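Local coordinates for protein taurocyamine kinase (Schistosoma mansoni, PDB 4WOD) that reversibly transfers a phosphate group between ATP and taurocyamine, a guanidino substrate, as a duplicated phosphagen kinase that uses magnesium, at residues F293-T307 and G317-L329. The protein carries 4 engineered substitutions. Residues are numbered along the deposited sequence; the frame is centred on the assembly and turned at random.
Sequences FKEICEKHGIQPRGT and GIYDLSNKRRLGL
Q303 and S322 hold each other through two backbone hydrogen bonds, Q303 N to S322 O at 2.8 Å and S322 N to Q303 O. R305 and D320 repeat this pattern two residues further on. Strands 302-306 and 318-323 thus form an antiparallel beta hairpin.

The tight part lies on the face that carries P304, L321 and Y319 and packs against helix 293-299. L321 CD2 packs on P304 CB at 3.9 Å, and L321 CB meets I302 CG2. F293 has its CG anti to the backbone N (chi1 170°), which carries the ring to Y319. Its edge meets the face of the tyrosine in a T-shaped stack, centroids 5.2 Å apart and planes at 65°.

A Schellman motif with G301 as its C-prime residue ends helix 293-299. K324 N donates to G301 O at 3.0 Å. The extended lysine chain runs past G301, and NZ donates to E298 O at 2.8 Å. E298 O thus takes two donors, NZ on one side of the carbonyl plane and G301 N on the other. Only the lysine tip faces solvent: a water donates to E298 OE2 and accepts weakly from NZ.

The other sheet face is polar. R305 NH1 lies 2.8 Å from S322 OG, and Q303 CG covers one face of the guanidinium. R326 NH2 lies at its edge, the two guanidinium planes turned 60° apart. R305, G306 and T307 belong to a predicted ATP site, so this cluster of arginines is consistent with a phosphate-binding pocket. D320 forms a salt bridge with R277, also predicted to bind ATP.

Strand 302-306 is the outermost strand of the catalytic-domain sheet. Strand 318-323 pairs on its other side with strand 277-283, and helix 331-355 packs against I302 and H300.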
# COMPACT_ATOMS: atom_id res chain seq x y z
N PHE A 293 4.98 -2.31 4.33
CA PHE A 293 6.28 -2.68 3.73
C PHE A 293 6.57 -1.90 2.45
O PHE A 293 7.58 -1.20 2.35
CB PHE A 293 6.32 -4.19 3.46
CG PHE A 293 7.51 -4.66 2.63
CD1 PHE A 293 8.81 -4.45 3.06
CD2 PHE A 293 7.31 -5.38 1.45
CE1 PHE A 293 9.89 -4.91 2.30
CE2 PHE A 293 8.38 -5.85 0.69
CZ PHE A 293 9.67 -5.61 1.12
N LYS A 294 5.68 -2.00 1.47
CA LYS A 294 5.85 -1.26 0.21
C LYS A 294 6.05 0.25 0.42
O LYS A 294 6.94 0.85 -0.18
CB LYS A 294 4.64 -1.50 -0.71
CG LYS A 294 4.46 -2.95 -1.13
CD LYS A 294 5.59 -3.42 -2.04
CE LYS A 294 5.44 -4.88 -2.47
NZ LYS A 294 4.25 -5.14 -3.33
N GLU A 295 5.23 0.85 1.28
CA GLU A 295 5.30 2.28 1.49
C GLU A 295 6.61 2.63 2.16
O GLU A 295 7.24 3.64 1.83
CB GLU A 295 4.11 2.79 2.31
CG GLU A 295 2.74 2.71 1.60
CD GLU A 295 2.23 1.26 1.38
OE1 GLU A 295 2.74 0.33 2.04
OE2 GLU A 295 1.34 1.06 0.52
N ILE A 296 7.03 1.78 3.10
CA ILE A 296 8.30 1.97 3.80
C ILE A 296 9.46 2.00 2.81
O ILE A 296 10.29 2.92 2.84
CB ILE A 296 8.55 0.87 4.85
CG1 ILE A 296 7.48 0.94 5.94
CG2 ILE A 296 9.94 1.02 5.47
CD1 ILE A 296 7.72 -0.01 7.09
N CYS A 297 9.48 1.04 1.89
CA CYS A 297 10.50 1.02 0.82
C CYS A 297 10.47 2.27 -0.04
O CYS A 297 11.49 2.95 -0.20
CB CYS A 297 10.34 -0.22 -0.08
SG CYS A 297 10.61 -1.82 0.72
N GLU A 298 9.31 2.58 -0.62
CA GLU A 298 9.16 3.76 -1.45
C GLU A 298 9.63 5.03 -0.73
O GLU A 298 10.23 5.91 -1.36
CB GLU A 298 7.71 3.92 -1.89
CG GLU A 298 7.38 5.33 -2.37
CD GLU A 298 5.96 5.46 -2.87
OE1 GLU A 298 5.05 4.86 -2.24
OE2 GLU A 298 5.75 6.18 -3.88
N LYS A 299 9.41 5.11 0.57
CA LYS A 299 9.78 6.30 1.31
C LYS A 299 11.31 6.38 1.46
O LYS A 299 11.87 7.46 1.67
CB LYS A 299 9.09 6.33 2.67
CG LYS A 299 9.47 7.54 3.51
CD LYS A 299 8.29 8.06 4.30
CE LYS A 299 8.61 9.43 4.88
NZ LYS A 299 9.01 10.38 3.80
N HIS A 300 11.97 5.24 1.35
CA HIS A 300 13.43 5.21 1.35
C HIS A 300 14.03 5.17 -0.07
O HIS A 300 15.22 4.92 -0.24
CB HIS A 300 13.92 4.02 2.17
CG HIS A 300 13.67 4.17 3.64
ND1 HIS A 300 12.50 3.73 4.24
CD2 HIS A 300 14.40 4.74 4.62
CE1 HIS A 300 12.55 4.01 5.53
NE2 HIS A 300 13.69 4.63 5.79
N GLY A 301 13.19 5.44 -1.07
CA GLY A 301 13.66 5.52 -2.45
C GLY A 301 13.91 4.15 -3.06
O GLY A 301 14.70 4.01 -3.99
N ILE A 302 13.22 3.14 -2.52
CA ILE A 302 13.47 1.77 -2.90
C ILE A 302 12.20 1.11 -3.45
O ILE A 302 11.09 1.34 -2.96
CB ILE A 302 14.01 0.95 -1.70
CG1 ILE A 302 15.39 1.46 -1.28
CG2 ILE A 302 14.14 -0.55 -2.05
CD1 ILE A 302 16.44 1.36 -2.39
N GLN A 303 12.38 0.31 -4.50
CA GLN A 303 11.33 -0.53 -5.07
C GLN A 303 11.61 -2.01 -4.78
O GLN A 303 12.64 -2.53 -5.18
CB GLN A 303 11.25 -0.29 -6.58
CG GLN A 303 10.45 -1.35 -7.35
CD GLN A 303 8.97 -1.03 -7.41
OE1 GLN A 303 8.47 -0.21 -6.64
NE2 GLN A 303 8.27 -1.67 -8.34
N PRO A 304 10.69 -2.69 -4.07
CA PRO A 304 10.88 -4.12 -3.80
C PRO A 304 10.22 -5.04 -4.83
O PRO A 304 9.17 -4.73 -5.38
CB PRO A 304 10.23 -4.29 -2.42
CG PRO A 304 9.10 -3.29 -2.45
CD PRO A 304 9.53 -2.14 -3.34
N ARG A 305 10.84 -6.17 -5.11
CA ARG A 305 10.22 -7.19 -5.94
C ARG A 305 10.41 -8.54 -5.31
O ARG A 305 11.50 -8.89 -4.84
CB ARG A 305 10.80 -7.16 -7.37
CG ARG A 305 10.48 -5.90 -8.17
CD ARG A 305 11.56 -5.61 -9.22
NE ARG A 305 11.22 -4.50 -10.12
CZ ARG A 305 11.99 -3.42 -10.28
NH1 ARG A 305 13.11 -3.30 -9.58
NH2 ARG A 305 11.63 -2.45 -11.12
N GLY A 306 9.32 -9.31 -5.27
CA GLY A 306 9.34 -10.64 -4.71
C GLY A 306 10.25 -11.56 -5.49
O GLY A 306 10.59 -11.27 -6.65
N THR A 307 10.68 -12.64 -4.86
CA THR A 307 11.52 -13.63 -5.53
C THR A 307 10.91 -15.01 -5.34
O THR A 307 11.64 -15.99 -5.16
CB THR A 307 12.99 -13.63 -5.00
OG1 THR A 307 13.00 -13.83 -3.58
CG2 THR A 307 13.69 -12.32 -5.33
N GLY A 317 10.88 -14.38 2.36
CA GLY A 317 11.51 -13.25 3.02
C GLY A 317 12.74 -12.77 2.27
O GLY A 317 13.43 -11.86 2.75
N ILE A 318 13.01 -13.36 1.11
CA ILE A 318 14.08 -12.86 0.25
C ILE A 318 13.52 -11.96 -0.84
O ILE A 318 12.69 -12.39 -1.63
CB ILE A 318 14.88 -13.99 -0.39
CG1 ILE A 318 15.57 -14.83 0.69
CG2 ILE A 318 15.91 -13.42 -1.34
CD1 ILE A 318 16.54 -15.83 0.14
N TYR A 319 13.97 -10.71 -0.87
CA TYR A 319 13.45 -9.74 -1.83
C TYR A 319 14.54 -9.08 -2.64
O TYR A 319 15.67 -8.95 -2.17
CB TYR A 319 12.65 -8.65 -1.12
CG TYR A 319 11.32 -9.15 -0.64
CD1 TYR A 319 10.15 -8.86 -1.36
CD2 TYR A 319 11.22 -9.95 0.49
CE1 TYR A 319 8.93 -9.34 -0.93
CE2 TYR A 319 10.01 -10.43 0.92
CZ TYR A 319 8.86 -10.11 0.21
OH TYR A 319 7.65 -10.60 0.65
N ASP A 320 14.17 -8.67 -3.84
CA ASP A 320 15.00 -7.79 -4.65
C ASP A 320 14.65 -6.35 -4.28
O ASP A 320 13.48 -5.95 -4.34
CB ASP A 320 14.77 -8.05 -6.14
CG ASP A 320 15.71 -7.25 -7.04
OD1 ASP A 320 15.43 -6.05 -7.26
OD2 ASP A 320 16.71 -7.82 -7.53
N LEU A 321 15.66 -5.60 -3.86
CA LEU A 321 15.50 -4.20 -3.47
C LEU A 321 16.35 -3.36 -4.40
O LEU A 321 17.55 -3.56 -4.44
CB LEU A 321 15.95 -3.97 -2.02
CG LEU A 321 15.27 -4.84 -0.96
CD1 LEU A 321 15.92 -4.59 0.38
CD2 LEU A 321 13.78 -4.52 -0.91
N SER A 322 15.74 -2.42 -5.11
CA SER A 322 16.49 -1.54 -6.04
C SER A 322 16.11 -0.06 -5.93
O SER A 322 15.07 0.28 -5.37
CB SER A 322 16.29 -2.02 -7.48
OG SER A 322 14.92 -2.02 -7.84
N ASN A 323 16.95 0.84 -6.45
CA ASN A 323 16.57 2.23 -6.60
C ASN A 323 15.25 2.34 -7.34
O ASN A 323 15.05 1.69 -8.35
CB ASN A 323 17.66 3.03 -7.35
CG ASN A 323 18.10 2.37 -8.66
OD1 ASN A 323 18.72 1.30 -8.66
ND2 ASN A 323 17.81 3.03 -9.79
N LYS A 324 14.33 3.16 -6.82
CA LYS A 324 13.05 3.32 -7.52
C LYS A 324 13.16 4.29 -8.69
O LYS A 324 12.32 4.30 -9.58
CB LYS A 324 11.96 3.79 -6.56
CG LYS A 324 12.11 5.24 -6.08
CD LYS A 324 11.00 5.64 -5.10
CE LYS A 324 11.13 7.12 -4.69
NZ LYS A 324 10.15 7.49 -3.62
N ARG A 325 14.21 5.11 -8.72
CA ARG A 325 14.28 6.16 -9.73
C ARG A 325 15.18 5.79 -10.90
O ARG A 325 16.18 5.12 -10.72
CB ARG A 325 14.76 7.48 -9.12
CG ARG A 325 13.72 8.16 -8.26
CD ARG A 325 14.22 9.52 -7.78
NE ARG A 325 13.50 10.01 -6.61
CZ ARG A 325 12.25 10.48 -6.65
NH1 ARG A 325 11.58 10.49 -7.80
NH2 ARG A 325 11.67 10.92 -5.53
N ARG A 326 14.79 6.23 -12.09
CA ARG A 326 15.62 6.05 -13.29
C ARG A 326 15.87 7.38 -14.00
O ARG A 326 16.93 7.61 -14.58
CB ARG A 326 14.96 5.09 -14.29
CG ARG A 326 14.58 3.73 -13.75
CD ARG A 326 15.73 2.74 -13.78
NE ARG A 326 15.28 1.42 -13.35
CZ ARG A 326 14.98 1.09 -12.10
NH1 ARG A 326 15.11 1.99 -11.11
NH2 ARG A 326 14.54 -0.13 -11.83
N LEU A 327 14.84 8.22 -14.01
CA LEU A 327 14.84 9.41 -14.83
C LEU A 327 14.92 10.68 -13.98
O LEU A 327 14.24 10.79 -12.96
CB LEU A 327 13.59 9.44 -15.71
CG LEU A 327 13.41 10.61 -16.67
CD1 LEU A 327 14.38 10.49 -17.83
CD2 LEU A 327 11.98 10.66 -17.19
N GLY A 328 15.74 11.63 -14.41
CA GLY A 328 15.83 12.91 -13.72
C GLY A 328 16.92 13.02 -12.67
O GLY A 328 16.90 13.94 -11.87
N LEU A 329 17.85 12.06 -12.67
CA LEU A 329 19.02 12.10 -11.79
C LEU A 329 20.18 11.43 -12.50
O LEU A 329 19.99 10.78 -13.52
CB LEU A 329 18.77 11.40 -10.43
CG LEU A 329 18.02 10.07 -10.27
CD1 LEU A 329 18.46 8.97 -11.22
CD2 LEU A 329 18.17 9.55 -8.85
O HOH W 1 7.62 7.01 -5.65
O HOH W 2 12.09 8.71 -1.37
O HOH W 3 13.56 -4.50 -7.04
O HOH W 4 13.35 -0.68 -9.75